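Local atomic coordinates of cleavage stimulation factor 77 (PDB entry 2UY1), a protein that probably binds mRNA and, as in related CstF-77 proteins, serves as a helical-repeat scaffold in the machinery that forms mRNA 3' ends. Residues M18-R22 with N46-L52; E79-Y85 with T118-S122; L123-W127 with T149-F153; L178-M183 with R197-H202. All coordinates share one frame; numbering follows the deposited sequence.

Contact 1. Residues M18-R22 with N46-L52; sequences MEHAR and NLDLWML
Met18 and Leu49 meet between helices 14-26 and 47-57, two helices of an alpha solenoid of the TPR-related Suppressor of forked family. The two short segments run nearly parallel, 18° between their directions, their axes approaching to 10.4 Å. Met18 bridges much of that gap. Its CG stands anti to the backbone N (chi1 -168°) and the chain bends at chi2, which swings the thioether across to the second helix. There SD lies 3.5 Å from Leu49 CB, the two side chains sliding past each other in opposite directions. Further back along the same chain, Met18 CG passes 3.9 Å from Asn46 ND2. Met18 CE is modelled too close to its neighbours, Leu52 CD1 among them, so neither position should be pressed. One turn on, Arg22 crosses Leu52 at about a right angle. Leu52 CD1 sits over one face of the guanidinium, offset toward its rim, while Leu52 CD2 comes 3.3 Å from Arg22 NH1. Ala21 CB reaches Leu49 CD1 more loosely, at 4.5 Å. Helix 30-40 covers this side of the pair, with Leu33 and Leu36 on Ala21 and Phe37 on Leu49. The two segments thus join through sulfur, methyl groups and the flat of a guanidinium, without a hydrogen bond between them. Asp48 OD1 is 5.7 Å from Arg22 NH2, so any electrostatic attraction there is probably slight.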
loop_
_atom_site.group_PDB
_atom_site.type_symbol
_atom_site.label_atom_id
_atom_site.label_comp_id
_atom_site.label_asym_id
_atom_site.label_seq_id
_atom_site.Cartn_x
_atom_site.Cartn_y
_atom_site.Cartn_z
ATOM N N MET B 18 21.448 40.289 -21.256
ATOM C CA MET B 18 22.336 40.014 -22.376
ATOM C C MET B 18 21.843 40.589 -23.707
ATOM O O MET B 18 22.572 41.297 -24.423
ATOM C CB MET B 18 22.477 38.491 -22.485
ATOM C CG MET B 18 23.557 38.012 -23.372
ATOM S SD MET B 18 25.133 38.842 -23.116
ATOM C CE MET B 18 26.007 37.942 -24.388
ATOM N N GLU B 19 20.592 40.285 -24.017
ATOM C CA GLU B 19 19.947 40.695 -25.254
ATOM C C GLU B 19 19.720 42.199 -25.302
ATOM O O GLU B 19 19.879 42.777 -26.350
ATOM C CB GLU B 19 18.647 39.909 -25.463
ATOM C CG GLU B 19 18.843 38.548 -26.201
ATOM C CD GLU B 19 17.727 37.505 -25.929
ATOM O OE1 GLU B 19 17.965 36.277 -26.203
ATOM O OE2 GLU B 19 16.622 37.905 -25.435
ATOM N N HIS B 20 19.367 42.808 -24.168
ATOM C CA HIS B 20 19.266 44.275 -24.018
ATOM C C HIS B 20 20.620 44.949 -24.248
ATOM O O HIS B 20 20.730 45.882 -25.089
ATOM C CB HIS B 20 18.696 44.619 -22.638
ATOM C CG HIS B 20 18.502 46.091 -22.398
ATOM N ND1 HIS B 20 17.919 46.930 -23.322
ATOM C CD2 HIS B 20 18.777 46.858 -21.320
ATOM C CE1 HIS B 20 17.862 48.154 -22.828
ATOM N NE2 HIS B 20 18.399 48.144 -21.625
ATOM N N ALA B 21 21.655 44.432 -23.563
ATOM C CA ALA B 21 23.052 44.876 -23.735
ATOM C C ALA B 21 23.526 44.837 -25.182
ATOM O O ALA B 21 24.149 45.798 -25.665
ATOM C CB ALA B 21 24.050 44.087 -22.785
ATOM N N ARG B 22 23.196 43.757 -25.875
ATOM C CA ARG B 22 23.610 43.589 -27.271
ATOM C C ARG B 22 22.871 44.579 -28.214
ATOM O O ARG B 22 23.505 45.198 -29.080
ATOM C CB ARG B 22 23.425 42.149 -27.702
ATOM C CG ARG B 22 24.018 41.793 -29.036
ATOM C CD ARG B 22 23.728 40.317 -29.383
ATOM N NE ARG B 22 24.578 39.282 -28.746
ATOM C CZ ARG B 22 25.923 39.224 -28.770
ATOM N NH1 ARG B 22 26.674 40.191 -29.327
ATOM N NH2 ARG B 22 26.531 38.200 -28.179
ATOM N N ASN B 46 27.444 35.389 -16.326
ATOM C CA ASN B 46 27.213 35.049 -17.712
ATOM C C ASN B 46 28.432 35.513 -18.540
ATOM O O ASN B 46 28.681 36.743 -18.653
ATOM C CB ASN B 46 25.902 35.702 -18.173
ATOM C CG ASN B 46 25.534 35.338 -19.572
ATOM O OD1 ASN B 46 26.100 34.417 -20.130
ATOM N ND2 ASN B 46 24.562 36.048 -20.148
ATOM N N LEU B 47 29.209 34.544 -19.070
ATOM C CA LEU B 47 30.488 34.869 -19.771
ATOM C C LEU B 47 30.343 35.716 -21.062
ATOM O O LEU B 47 31.041 36.732 -21.241
ATOM C CB LEU B 47 31.344 33.627 -20.014
ATOM C CG LEU B 47 32.805 33.925 -20.416
ATOM C CD1 LEU B 47 33.490 34.965 -19.463
ATOM C CD2 LEU B 47 33.652 32.648 -20.544
ATOM N N ASP B 48 29.520 35.274 -21.989
ATOM C CA ASP B 48 28.906 36.146 -22.958
ATOM C C ASP B 48 28.526 37.319 -22.114
ATOM O O ASP B 48 27.965 37.106 -21.119
ATOM C CB ASP B 48 27.630 35.498 -23.462
ATOM C CG ASP B 48 27.856 34.167 -24.116
ATOM O OD1 ASP B 48 28.734 34.059 -24.958
ATOM O OD2 ASP B 48 27.115 33.228 -23.841
ATOM N N LEU B 49 28.825 38.543 -22.474
ATOM C CA LEU B 49 28.438 39.667 -21.615
ATOM C C LEU B 49 29.594 40.324 -20.954
ATOM O O LEU B 49 29.815 41.487 -21.134
ATOM C CB LEU B 49 27.478 39.255 -20.526
ATOM C CG LEU B 49 26.905 40.223 -19.526
ATOM C CD1 LEU B 49 26.611 41.570 -20.084
ATOM C CD2 LEU B 49 25.714 39.642 -19.026
ATOM N N TRP B 50 30.303 39.560 -20.145
ATOM C CA TRP B 50 31.686 39.842 -19.890
ATOM C C TRP B 50 32.421 39.924 -21.203
ATOM O O TRP B 50 33.086 40.857 -21.462
ATOM C CB TRP B 50 32.287 38.837 -18.904
ATOM C CG TRP B 50 31.838 39.062 -17.493
ATOM C CD1 TRP B 50 30.690 38.664 -16.952
ATOM C CD2 TRP B 50 32.541 39.756 -16.469
ATOM N NE1 TRP B 50 30.604 39.063 -15.675
ATOM C CE2 TRP B 50 31.748 39.718 -15.337
ATOM C CE3 TRP B 50 33.763 40.400 -16.401
ATOM C CZ2 TRP B 50 32.130 40.308 -14.151
ATOM C CZ3 TRP B 50 34.140 40.976 -15.240
ATOM C CH2 TRP B 50 33.332 40.936 -14.130
ATOM N N MET B 51 32.228 38.967 -22.056
ATOM C CA MET B 51 32.919 38.991 -23.345
ATOM C C MET B 51 32.513 40.190 -24.211
ATOM O O MET B 51 33.313 40.730 -24.965
ATOM C CB MET B 51 32.691 37.682 -24.091
ATOM C CG MET B 51 33.370 36.490 -23.438
ATOM S SD MET B 51 35.102 36.780 -22.984
ATOM C CE MET B 51 35.594 35.059 -22.746
ATOM N N LEU B 52 31.262 40.601 -24.083
ATOM C CA LEU B 52 30.761 41.789 -24.745
ATOM C C LEU B 52 31.298 43.068 -24.118
ATOM O O LEU B 52 31.491 44.079 -24.814
ATOM C CB LEU B 52 29.220 41.779 -24.732
ATOM C CG LEU B 52 28.708 40.977 -25.937
ATOM C CD1 LEU B 52 27.451 40.153 -25.577
ATOM C CD2 LEU B 52 28.481 41.919 -27.144
#

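Contact 2. Residues E79-Y85 with T118-S122; sequences ENYWDSY and TPMGS
Trp82 and Gly121 bring together two irregular connections of the helical solenoid, the turn leading from helix 69-78 into helix 85-90 and the loop that precedes helix 124-127. Packing is tightest in the middle, where the backbones run close enough for the CA atoms of Trp82 and Met120 to lie 3.9 Å apart. Gly121 N donates to Trp82 O over 3.2 Å in a nearly straight bond, N-H...O 167°, with the donor tilted 32° from the carbonyl plane. Two CA-H...O contacts flank it: Trp82 CA faces Pro119 O, and Met120 CA faces Trp82 O. A water extends the link by donating both to Asn80 O and, at 2.6 Å, to Pro119 O, filling in where the two backbones diverge; the same water lies at the edge of the Trp82 indole, in its plane. Pro119 itself is backed by Arg159, Tyr160 and Ile163 of helix 150-167. The other end is looser and more accessible, with Tyr85 and Ser122 both partly exposed. Tyr85 lays its ring under Ser122, and its CB packs against Met120 SD at 3.7 Å. Ser122 CB sits above the centre of the Tyr85 ring, 3.6 Å from the centroid and just 9° off the normal, a CH-pi contact made squarely over the face.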
loop_
_atom_site.group_PDB
_atom_site.type_symbol
_atom_site.label_atom_id
_atom_site.label_comp_id
_atom_site.label_asym_id
_atom_site.label_seq_id
_atom_site.Cartn_x
_atom_site.Cartn_y
_atom_site.Cartn_z
ATOM N N GLU B 79 37.806 32.690 -13.267
ATOM C CA GLU B 79 39.063 31.901 -13.188
ATOM C C GLU B 79 38.834 30.418 -12.806
ATOM O O GLU B 79 39.639 29.544 -13.137
ATOM C CB GLU B 79 40.090 32.533 -12.224
ATOM C CG GLU B 79 39.664 32.540 -10.721
ATOM C CD GLU B 79 40.652 33.245 -9.829
ATOM O OE1 GLU B 79 40.226 33.894 -8.832
ATOM O OE2 GLU B 79 41.866 33.161 -10.125
ATOM N N ASN B 80 37.749 30.150 -12.090
ATOM C CA ASN B 80 37.470 28.787 -11.608
ATOM C C ASN B 80 36.603 28.006 -12.592
ATOM O O ASN B 80 36.300 26.836 -12.342
ATOM C CB ASN B 80 36.779 28.861 -10.239
ATOM C CG ASN B 80 37.751 29.039 -9.104
ATOM O OD1 ASN B 80 38.473 28.108 -8.757
ATOM N ND2 ASN B 80 37.754 30.216 -8.487
ATOM N N TYR B 81 36.213 28.670 -13.693
ATOM C CA TYR B 81 35.255 28.153 -14.684
ATOM C C TYR B 81 35.818 27.130 -15.641
ATOM O O TYR B 81 36.899 27.328 -16.221
ATOM C CB TYR B 81 34.678 29.319 -15.479
ATOM C CG TYR B 81 33.552 29.035 -16.452
ATOM C CD1 TYR B 81 32.525 28.122 -16.171
ATOM C CD2 TYR B 81 33.479 29.755 -17.635
ATOM C CE1 TYR B 81 31.493 27.905 -17.084
ATOM C CE2 TYR B 81 32.467 29.559 -18.518
ATOM C CZ TYR B 81 31.475 28.645 -18.245
ATOM O OH TYR B 81 30.488 28.525 -19.181
ATOM N N TRP B 82 35.053 26.054 -15.827
ATOM C CA TRP B 82 35.397 24.923 -16.686
ATOM C C TRP B 82 35.321 25.252 -18.162
ATOM O O TRP B 82 35.566 24.403 -18.977
ATOM C CB TRP B 82 34.468 23.719 -16.415
ATOM C CG TRP B 82 33.019 24.154 -16.071
ATOM C CD1 TRP B 82 31.963 24.270 -16.930
ATOM C CD2 TRP B 82 32.537 24.580 -14.775
ATOM N NE1 TRP B 82 30.840 24.711 -16.247
ATOM C CE2 TRP B 82 31.166 24.921 -14.930
ATOM C CE3 TRP B 82 33.133 24.703 -13.501
ATOM C CZ2 TRP B 82 30.381 25.378 -13.856
ATOM C CZ3 TRP B 82 32.358 25.155 -12.445
ATOM C CH2 TRP B 82 30.985 25.487 -12.628
ATOM N N ASP B 83 34.959 26.468 -18.522
ATOM C CA ASP B 83 35.014 26.835 -19.924
ATOM C C ASP B 83 35.797 28.129 -20.136
ATOM O O ASP B 83 35.506 28.892 -21.052
ATOM C CB ASP B 83 33.601 26.957 -20.484
ATOM C CG ASP B 83 33.493 26.502 -21.924
ATOM O OD1 ASP B 83 34.351 25.712 -22.398
ATOM O OD2 ASP B 83 32.515 26.916 -22.573
ATOM N N SER B 84 36.814 28.345 -19.306
ATOM C CA SER B 84 37.566 29.589 -19.297
ATOM C C SER B 84 38.754 29.601 -20.275
ATOM O O SER B 84 39.462 30.608 -20.373
ATOM C CB SER B 84 38.046 29.892 -17.879
ATOM O OG SER B 84 38.745 28.768 -17.357
ATOM N N TYR B 85 38.951 28.489 -20.974
ATOM C CA TYR B 85 40.123 28.232 -21.818
ATOM C C TYR B 85 40.427 29.308 -22.875
ATOM O O TYR B 85 41.564 29.755 -22.976
ATOM C CB TYR B 85 40.033 26.838 -22.445
ATOM C CG TYR B 85 40.939 26.646 -23.642
ATOM C CD1 TYR B 85 42.285 26.276 -23.482
ATOM C CD2 TYR B 85 40.460 26.863 -24.943
ATOM C CE1 TYR B 85 43.134 26.110 -24.612
ATOM C CE2 TYR B 85 41.290 26.704 -26.064
ATOM C CZ TYR B 85 42.618 26.333 -25.899
ATOM O OH TYR B 85 43.417 26.169 -27.024
ATOM N N THR B 118 42.995 24.820 -12.623
ATOM C CA THR B 118 41.534 24.692 -12.826
ATOM C C THR B 118 41.126 23.593 -13.829
ATOM O O THR B 118 41.611 23.546 -14.973
ATOM C CB THR B 118 40.844 26.040 -13.163
ATOM O OG1 THR B 118 41.193 26.451 -14.500
ATOM C CG2 THR B 118 41.216 27.125 -12.120
ATOM N N PRO B 119 40.244 22.679 -13.383
ATOM C CA PRO B 119 39.691 21.708 -14.315
ATOM C C PRO B 119 38.886 22.478 -15.371
ATOM O O PRO B 119 37.994 23.261 -15.007
ATOM C CB PRO B 119 38.775 20.847 -13.429
ATOM C CG PRO B 119 39.208 21.111 -12.027
ATOM C CD PRO B 119 39.722 22.514 -12.020
ATOM N N MET B 120 39.227 22.295 -16.651
ATOM C CA MET B 120 38.570 23.001 -17.745
ATOM C C MET B 120 38.706 22.206 -19.033
ATOM O O MET B 120 39.583 21.355 -19.139
ATOM C CB MET B 120 39.190 24.396 -17.937
ATOM C CG MET B 120 40.700 24.410 -18.261
ATOM S SD MET B 120 41.221 25.975 -19.008
ATOM C CE MET B 120 41.061 27.061 -17.631
ATOM N N GLY B 121 37.829 22.466 -20.006
ATOM C CA GLY B 121 37.965 21.850 -21.311
ATOM C C GLY B 121 39.187 22.393 -22.040
ATOM O O GLY B 121 39.388 23.612 -22.097
ATOM N N SER B 122 39.994 21.495 -22.603
ATOM C CA SER B 122 41.186 21.869 -23.368
ATOM C C SER B 122 42.398 22.274 -22.496
ATOM O O SER B 122 43.276 23.008 -22.970
ATOM C CB SER B 122 40.892 22.969 -24.422
ATOM O OG SER B 122 39.783 22.669 -25.252
HETATM O O HOH W 1 36.397 23.931 -13.133
#

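Contact 3. Residues L123-W127 with T149-F153; sequences LSELW and TLPLF. Unlike the reference sequence in segment 149-153: Leu152 (reference Ile).
Trp127 and Phe153 stack face to face: the five-membered ring of the indole and the phenyl ring have centroids 4.2 Å apart and planes inclined by 13°. Trp127 CB joins in from over the same phenyl ring as a CH-pi donor, 3.8 Å from its centroid. The trans chi1 of Trp127 (179°) carries the indole out from helix 124-127 to the start of helix 150-167. Leu150 then shares the indole face used by Phe153, its CD1 set toward the rim and 3.4 Å from Trp127 CZ2. Thr149 OG1 takes the edge, in the ring plane and 3.7 Å from Trp127 CZ3. Around the phenyl ring, Ser124 OG lies at the edge, 3.6 Å from Phe153 CZ, and Leu123 CG packs on Phe153 CD1 at 3.9 Å. Outside this shell, Leu123 O holds the turn together by accepting from both Leu126 N and Trp127 N, which helps fix where the tryptophan leaves the backbone. Leu116 from the preceding loop touches the side chains of both Trp127 and Phe153, and Phe130 lies against Thr149. Leu123 and Ser124 also pack on Ser156 and Phe157, further along helix 150-167. The hydroxyl of Thr149 is buried here without a partner in the model, so this surface contact rests on ring stacking and apolar packing, with no polar bond between the segments.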
loop_
_atom_site.group_PDB
_atom_site.type_symbol
_atom_site.label_atom_id
_atom_site.label_comp_id
_atom_site.label_asym_id
_atom_site.label_seq_id
_atom_site.Cartn_x
_atom_site.Cartn_y
_atom_site.Cartn_z
ATOM N N LEU B 123 42.456 21.786 -21.254
ATOM C CA LEU B 123 43.580 22.095 -20.378
ATOM C C LEU B 123 44.889 21.531 -20.955
ATOM O O LEU B 123 45.977 22.100 -20.738
ATOM C CB LEU B 123 43.356 21.566 -18.941
ATOM C CG LEU B 123 44.391 22.019 -17.881
ATOM C CD1 LEU B 123 44.549 23.544 -17.855
ATOM C CD2 LEU B 123 44.130 21.489 -16.470
ATOM N N SER B 124 44.771 20.422 -21.690
ATOM C CA SER B 124 45.921 19.718 -22.261
ATOM C C SER B 124 46.565 20.531 -23.398
ATOM O O SER B 124 47.748 20.338 -23.734
ATOM C CB SER B 124 45.512 18.320 -22.734
ATOM O OG SER B 124 45.176 17.478 -21.640
ATOM N N GLU B 125 45.764 21.446 -23.951
ATOM C CA GLU B 125 46.156 22.357 -25.031
ATOM C C GLU B 125 46.645 23.683 -24.424
ATOM O O GLU B 125 46.884 24.663 -25.134
ATOM C CB GLU B 125 44.979 22.573 -26.013
ATOM C CG GLU B 125 44.410 21.285 -26.694
ATOM C CD GLU B 125 43.533 20.378 -25.765
ATOM O OE1 GLU B 125 43.766 20.321 -24.534
ATOM O OE2 GLU B 125 42.611 19.688 -26.273
ATOM N N LEU B 126 46.784 23.683 -23.097
ATOM C CA LEU B 126 47.358 24.786 -22.327
ATOM C C LEU B 126 48.648 24.306 -21.651
ATOM O O LEU B 126 49.611 25.079 -21.499
ATOM C CB LEU B 126 46.365 25.261 -21.257
ATOM C CG LEU B 126 46.012 26.729 -21.030
ATOM C CD1 LEU B 126 45.574 27.431 -22.307
ATOM C CD2 LEU B 126 44.895 26.809 -19.999
ATOM N N TRP B 127 48.654 23.041 -21.243
ATOM C CA TRP B 127 49.866 22.373 -20.802
ATOM C C TRP B 127 50.861 22.297 -21.956
ATOM O O TRP B 127 51.961 22.834 -21.848
ATOM C CB TRP B 127 49.564 20.978 -20.247
ATOM C CG TRP B 127 50.765 20.221 -19.803
ATOM C CD1 TRP B 127 51.332 19.144 -20.426
ATOM C CD2 TRP B 127 51.559 20.463 -18.628
ATOM N NE1 TRP B 127 52.417 18.701 -19.716
ATOM C CE2 TRP B 127 52.582 19.491 -18.609
ATOM C CE3 TRP B 127 51.505 21.408 -17.593
ATOM C CZ2 TRP B 127 53.547 19.435 -17.592
ATOM C CZ3 TRP B 127 52.455 21.349 -16.584
ATOM C CH2 TRP B 127 53.467 20.369 -16.594
ATOM N N THR B 149 55.659 20.794 -11.701
ATOM C CA THR B 149 54.360 21.358 -12.096
ATOM C C THR B 149 53.404 20.336 -12.762
ATOM O O THR B 149 52.172 20.529 -12.754
ATOM C CB THR B 149 54.501 22.677 -12.955
ATOM O OG1 THR B 149 53.202 23.116 -13.400
ATOM C CG2 THR B 149 55.433 22.465 -14.172
ATOM N N LEU B 150 53.975 19.261 -13.320
ATOM C CA LEU B 150 53.197 18.195 -13.967
ATOM C C LEU B 150 52.128 17.554 -13.046
ATOM O O LEU B 150 51.003 17.381 -13.483
ATOM C CB LEU B 150 54.090 17.144 -14.648
ATOM C CG LEU B 150 53.337 15.996 -15.349
ATOM C CD1 LEU B 150 52.282 16.523 -16.305
ATOM C CD2 LEU B 150 54.294 15.085 -16.087
ATOM N N PRO B 151 52.480 17.214 -11.781
ATOM C CA PRO B 151 51.451 16.830 -10.804
ATOM C C PRO B 151 50.179 17.675 -10.831
ATOM O O PRO B 151 49.076 17.114 -10.856
ATOM C CB PRO B 151 52.178 17.000 -9.464
ATOM C CG PRO B 151 53.581 16.537 -9.796
ATOM C CD PRO B 151 53.836 17.093 -11.192
ATOM N N LEU B 152 50.331 19.000 -10.832
ATOM C CA LEU B 152 49.198 19.904 -10.662
ATOM C C LEU B 152 48.215 19.843 -11.826
ATOM O O LEU B 152 46.993 19.733 -11.609
ATOM C CB LEU B 152 49.674 21.337 -10.375
ATOM C CG LEU B 152 50.486 21.489 -9.074
ATOM C CD1 LEU B 152 51.309 22.803 -9.040
ATOM C CD2 LEU B 152 49.595 21.336 -7.827
ATOM N N PHE B 153 48.758 19.892 -13.046
ATOM C CA PHE B 153 47.982 19.716 -14.268
ATOM C C PHE B 153 47.275 18.346 -14.306
ATOM O O PHE B 153 46.073 18.276 -14.544
ATOM C CB PHE B 153 48.883 19.916 -15.496
ATOM C CG PHE B 153 48.440 19.145 -16.732
ATOM C CD1 PHE B 153 47.492 19.672 -17.606
ATOM C CD2 PHE B 153 48.992 17.885 -17.027
ATOM C CE1 PHE B 153 47.093 18.965 -18.758
ATOM C CE2 PHE B 153 48.603 17.176 -18.155
ATOM C CZ PHE B 153 47.652 17.727 -19.031
#

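Contact 4. Residues L178-M183 with R197-H202; sequences LIDLEM and RMHFIH
Ile179 overlaps the imidazole of His202 off-centre, its CG1 4.2 Å from the ring centroid in a CH-pi contact. The ring is fixed by its own helix, since His202 ND1 donates to Met198 O at 2.8 Å. That carbonyl also accepts from His202 N, the two donors arriving from opposite faces of its plane. Tyr222 stacks on the imidazole from helix 213-225. Leu178 CD2 and Ile179 CG1 both rest on Ile201 CG2. The segments belong to an antiparallel helix hairpin, helices 173-184 and 193-208, the kind from which TPR-like solenoids are built; over segments 178-183 and 197-202 the axes approach to 10.7 Å and run 178° apart. A buried salt bridge spans its other end. Arg197, extended from CG to NE, grips the Glu182 carboxylate side-on: NE donates to OE1 at 2.9 Å and NH2 to OE2 at 3.1 Å. Both oxygens lie in the guanidinium plane but are approached from well above the carboxylate plane, the two groups being turned 70° apart. Arg197 NH1 bonds instead to Asn80 O. Arg159 NH2, a weak, long ion-pair partner of Glu182 OE1, is also close to Arg197 NE, and both arginines would probably favour an ionised carboxylate. Ile201 CD1 lies over one guanidinium face, toward its rim, and Glu182 CB packs 3.6 Å from Met198 SD. Met198 CE in turn touches Met183 SD at 3.7 Å.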
loop_
_atom_site.group_PDB
_atom_site.type_symbol
_atom_site.label_atom_id
_atom_site.label_comp_id
_atom_site.label_asym_id
_atom_site.label_seq_id
_atom_site.Cartn_x
_atom_site.Cartn_y
_atom_site.Cartn_z
ATOM N N LEU B 178 27.641 18.433 -8.971
ATOM C CA LEU B 178 28.870 19.232 -9.046
ATOM C C LEU B 178 29.252 19.841 -7.699
ATOM O O LEU B 178 30.406 19.707 -7.248
ATOM C CB LEU B 178 28.773 20.317 -10.132
ATOM C CG LEU B 178 29.931 21.345 -10.312
ATOM C CD1 LEU B 178 31.200 20.668 -10.885
ATOM C CD2 LEU B 178 29.530 22.507 -11.210
ATOM N N ILE B 179 28.292 20.516 -7.068
ATOM C CA ILE B 179 28.458 21.073 -5.738
ATOM C C ILE B 179 29.031 20.057 -4.751
ATOM O O ILE B 179 30.062 20.338 -4.104
ATOM C CB ILE B 179 27.122 21.673 -5.174
ATOM C CG1 ILE B 179 26.845 23.039 -5.807
ATOM C CG2 ILE B 179 27.162 21.811 -3.607
ATOM C CD1 ILE B 179 25.407 23.533 -5.645
ATOM N N ASP B 180 28.359 18.908 -4.641
ATOM C CA ASP B 180 28.787 17.817 -3.733
ATOM C C ASP B 180 30.220 17.310 -3.994
ATOM O O ASP B 180 30.982 17.117 -3.060
ATOM C CB ASP B 180 27.827 16.633 -3.816
ATOM C CG ASP B 180 26.407 16.971 -3.400
ATOM O OD1 ASP B 180 26.196 17.722 -2.408
ATOM O OD2 ASP B 180 25.490 16.461 -4.088
ATOM N N LEU B 181 30.549 17.070 -5.261
ATOM C CA LEU B 181 31.899 16.665 -5.690
ATOM C C LEU B 181 32.979 17.670 -5.252
ATOM O O LEU B 181 34.022 17.253 -4.736
ATOM C CB LEU B 181 31.953 16.441 -7.228
ATOM C CG LEU B 181 33.326 16.393 -7.956
ATOM C CD1 LEU B 181 33.800 14.997 -8.076
ATOM C CD2 LEU B 181 33.284 17.035 -9.336
ATOM N N GLU B 182 32.730 18.971 -5.477
ATOM C CA GLU B 182 33.643 20.061 -5.070
ATOM C C GLU B 182 33.719 20.303 -3.571
ATOM O O GLU B 182 34.771 20.717 -3.047
ATOM C CB GLU B 182 33.279 21.384 -5.766
ATOM C CG GLU B 182 33.660 21.477 -7.252
ATOM C CD GLU B 182 35.172 21.392 -7.525
ATOM O OE1 GLU B 182 35.990 21.790 -6.650
ATOM O OE2 GLU B 182 35.542 20.951 -8.633
ATOM N N MET B 183 32.606 20.107 -2.884
ATOM C CA MET B 183 32.615 20.197 -1.412
ATOM C C MET B 183 33.573 19.225 -0.747
ATOM O O MET B 183 34.154 19.561 0.287
ATOM C CB MET B 183 31.226 20.006 -0.816
ATOM C CG MET B 183 30.309 21.174 -1.012
ATOM S SD MET B 183 30.964 22.704 -0.291
ATOM C CE MET B 183 30.785 22.401 1.457
ATOM N N ARG B 197 36.387 29.215 -4.872
ATOM C CA ARG B 197 35.908 28.264 -5.852
ATOM C C ARG B 197 34.415 27.947 -5.697
ATOM O O ARG B 197 33.708 27.777 -6.687
ATOM C CB ARG B 197 36.720 26.969 -5.824
ATOM C CG ARG B 197 36.234 25.923 -6.909
ATOM C CD ARG B 197 37.341 24.959 -7.375
ATOM N NE ARG B 197 36.848 24.002 -8.354
ATOM C CZ ARG B 197 36.821 24.208 -9.674
ATOM N NH1 ARG B 197 37.249 25.377 -10.191
ATOM N NH2 ARG B 197 36.340 23.261 -10.473
ATOM N N MET B 198 33.971 27.822 -4.458
ATOM C CA MET B 198 32.588 27.401 -4.149
ATOM C C MET B 198 31.580 28.543 -4.409
ATOM O O MET B 198 30.429 28.308 -4.826
ATOM C CB MET B 198 32.494 26.943 -2.674
ATOM C CG MET B 198 33.122 25.546 -2.361
ATOM S SD MET B 198 32.835 24.301 -3.636
ATOM C CE MET B 198 31.029 24.189 -3.639
ATOM N N HIS B 199 32.010 29.775 -4.145
ATOM C CA HIS B 199 31.190 30.953 -4.454
ATOM C C HIS B 199 30.910 30.993 -5.946
ATOM O O HIS B 199 29.762 31.105 -6.339
ATOM C CB HIS B 199 31.871 32.235 -3.995
ATOM C CG HIS B 199 31.841 32.440 -2.502
ATOM N ND1 HIS B 199 30.673 32.474 -1.775
ATOM C CD2 HIS B 199 32.836 32.685 -1.616
ATOM C CE1 HIS B 199 30.944 32.711 -0.504
ATOM N NE2 HIS B 199 32.254 32.842 -0.380
ATOM N N PHE B 200 31.951 30.829 -6.772
ATOM C CA PHE B 200 31.790 30.872 -8.229
ATOM C C PHE B 200 30.776 29.841 -8.681
ATOM O O PHE B 200 29.880 30.147 -9.475
ATOM C CB PHE B 200 33.114 30.633 -8.988
ATOM C CG PHE B 200 32.901 30.314 -10.422
ATOM C CD1 PHE B 200 32.718 31.334 -11.350
ATOM C CD2 PHE B 200 32.800 29.012 -10.841
ATOM C CE1 PHE B 200 32.467 31.035 -12.666
ATOM C CE2 PHE B 200 32.547 28.693 -12.182
ATOM C CZ PHE B 200 32.396 29.696 -13.088
ATOM N N ILE B 201 30.961 28.600 -8.216
ATOM C CA ILE B 201 30.110 27.486 -8.639
ATOM C C ILE B 201 28.647 27.778 -8.299
ATOM O O ILE B 201 27.801 27.664 -9.169
ATOM C CB ILE B 201 30.657 26.100 -8.073
ATOM C CG1 ILE B 201 31.936 25.688 -8.850
ATOM C CG2 ILE B 201 29.601 25.012 -8.067
ATOM C CD1 ILE B 201 32.556 24.323 -8.454
ATOM N N HIS B 202 28.353 28.190 -7.061
ATOM C CA HIS B 202 26.970 28.482 -6.639
ATOM C C HIS B 202 26.368 29.696 -7.394
ATOM O O HIS B 202 25.208 29.670 -7.807
ATOM C CB HIS B 202 26.892 28.772 -5.134
ATOM C CG HIS B 202 27.006 27.553 -4.261
ATOM N ND1 HIS B 202 28.201 27.145 -3.696
ATOM C CD2 HIS B 202 26.069 26.662 -3.847
ATOM C CE1 HIS B 202 28.005 26.029 -3.008
ATOM N NE2 HIS B 202 26.718 25.721 -3.072
#

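In the fold
Along the chain the four contacts follow in series; none nests in or crosses another. Contact 1 closes a loop around helix 30-40, joining its neighbours 14-26 and 47-57. Contact 2 closes the excursion through helix 85-90, and contact 3 brings helix 124-127 to the start of helix 150-167 across a connection that is largely unmodelled. Contact 4 shuts the hairpin of helices 173-184 and 193-208. Contact 2 touches all the others: Leu47 of contact 1 packs on Tyr81, Leu126 of contact 3 meets Tyr85 and Met120, and Phe200 of contact 4 meets Tyr81 and Trp82. Contacts 1 and 3, with centres about 30 Å apart, do not touch.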